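Local structure of protein YrdA (Escherichia coli, 3TIO) at residues P151-D154 and E155-A158. The protein binds zinc and is a homologue of the gamma-class carbonic anhydrases, whose activity it may share. The protein carries 1 engineered substitution. Residues are numbered along the deposited sequence; the frame is centred on the assembly and turned at random.
Sequences PLSD and EEKA
The carboxylate of Glu-156 has CD2 of Leu-152 over one face, 3.7 Å above OE1, while OG of Ser-153 sits off the opposite face, nearest to CG. At the edge, OE1 turns its anti lone pair to the backbone N of Ser-153 at 2.8 Å, with an N-H...O angle of 164°. Ser-153 returns the bond as N-cap: its OG accepts from N of Glu-156 at 3.1 Å, completing the capping box that starts helix 154-176. This C-terminal helix follows strand 146-151, at the end of the left-handed parallel beta-helix built from hexapeptide repeats. With chi1 at 65°, OG of Ser-153 is swung between its own N and carbonyl carbon, facing the first turn. The other carboxylate oxygen, OE2, forms a salt bridge with Arg-150, so the group is gripped at both oxygens. Replacing Glu-156 by alanine is likely to leave N of Ser-153 without its side-chain acceptor and Arg-150 without this negative partner. Leu-152 also packs on Leu-140 of strand 139-143, which pairs antiparallel with strand 146-151. Beyond the box, O of Ser-153 accepts from N of Lys-157 at 2.9 Å. The extended Lys-157 chain carries CE to 3.6 Å from O of Leu-152, and one water links its NZ (2.8 Å) to OD1 of Asp-154 (2.6 Å).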
loop_
_atom_site.group_PDB
_atom_site.type_symbol
_atom_site.label_atom_id
_atom_site.label_comp_id
_atom_site.label_asym_id
_atom_site.label_seq_id
_atom_site.Cartn_x
_atom_site.Cartn_y
_atom_site.Cartn_z
ATOM N N PRO A 151 -17.755 8.897 21.684
ATOM C CA PRO A 151 -16.679 8.809 22.672
ATOM C C PRO A 151 -16.277 7.346 22.823
ATOM O O PRO A 151 -17.097 6.450 22.616
ATOM C CB PRO A 151 -17.332 9.342 23.950
ATOM C CG PRO A 151 -18.408 10.249 23.442
ATOM C CD PRO A 151 -18.973 9.465 22.288
ATOM N N LEU A 152 -15.019 7.101 23.169
ATOM C CA LEU A 152 -14.552 5.736 23.368
ATOM C C LEU A 152 -15.030 5.270 24.739
ATOM O O LEU A 152 -15.107 6.065 25.674
ATOM C CB LEU A 152 -13.026 5.678 23.329
ATOM C CG LEU A 152 -12.334 6.061 22.022
ATOM C CD1 LEU A 152 -10.829 5.935 22.195
ATOM C CD2 LEU A 152 -12.823 5.160 20.900
ATOM N N SER A 153 -15.352 3.987 24.857
ATOM C CA SER A 153 -15.797 3.442 26.135
ATOM C C SER A 153 -14.561 3.212 26.995
ATOM O O SER A 153 -13.437 3.238 26.489
ATOM C CB SER A 153 -16.532 2.117 25.927
ATOM O OG SER A 153 -15.662 1.126 25.413
ATOM N N ASP A 154 -14.758 2.995 28.290
ATOM C CA ASP A 154 -13.628 2.754 29.178
ATOM C C ASP A 154 -12.928 1.473 28.744
ATOM O O ASP A 154 -11.706 1.353 28.842
ATOM C CB ASP A 154 -14.094 2.626 30.632
ATOM C CG ASP A 154 -14.689 3.913 31.169
ATOM O OD1 ASP A 154 -14.055 4.977 31.004
ATOM O OD2 ASP A 154 -15.786 3.861 31.765
ATOM N N GLU A 155 -13.712 0.520 28.254
ATOM C CA GLU A 155 -13.175 -0.751 27.793
ATOM C C GLU A 155 -12.270 -0.516 26.587
ATOM O O GLU A 155 -11.192 -1.102 26.481
ATOM C CB GLU A 155 -14.317 -1.695 27.408
ATOM C CG GLU A 155 -13.870 -3.088 26.992
ATOM C CD GLU A 155 -13.186 -3.840 28.116
ATOM O OE1 GLU A 155 -13.819 -4.029 29.177
ATOM O OE2 GLU A 155 -12.017 -4.243 27.940
ATOM N N GLU A 156 -12.714 0.352 25.682
ATOM C CA GLU A 156 -11.944 0.661 24.482
ATOM C C GLU A 156 -10.656 1.402 24.826
ATOM O O GLU A 156 -9.604 1.132 24.244
ATOM C CB GLU A 156 -12.788 1.495 23.514
ATOM C CG GLU A 156 -14.020 0.768 22.993
ATOM C CD GLU A 156 -14.832 1.609 22.028
ATOM O OE1 GLU A 156 -15.225 2.732 22.406
ATOM O OE2 GLU A 156 -15.079 1.147 20.892
ATOM N N LYS A 157 -10.736 2.334 25.771
ATOM C CA LYS A 157 -9.556 3.088 26.177
ATOM C C LYS A 157 -8.534 2.131 26.783
ATOM O O LYS A 157 -7.329 2.293 26.594
ATOM C CB LYS A 157 -9.939 4.182 27.179
ATOM C CG LYS A 157 -10.795 5.286 26.566
ATOM C CD LYS A 157 -11.185 6.355 27.580
ATOM C CE LYS A 157 -12.019 7.446 26.918
ATOM N NZ LYS A 157 -12.467 8.487 27.883
ATOM N N ALA A 158 -9.017 1.125 27.505
ATOM C CA ALA A 158 -8.126 0.142 28.104
ATOM C C ALA A 158 -7.515 -0.694 26.981
ATOM O O ALA A 158 -6.362 -1.121 27.060
ATOM C CB ALA A 158 -8.902 -0.752 29.067
HETATM O O HOH W 1 -14.273 7.139 29.530
#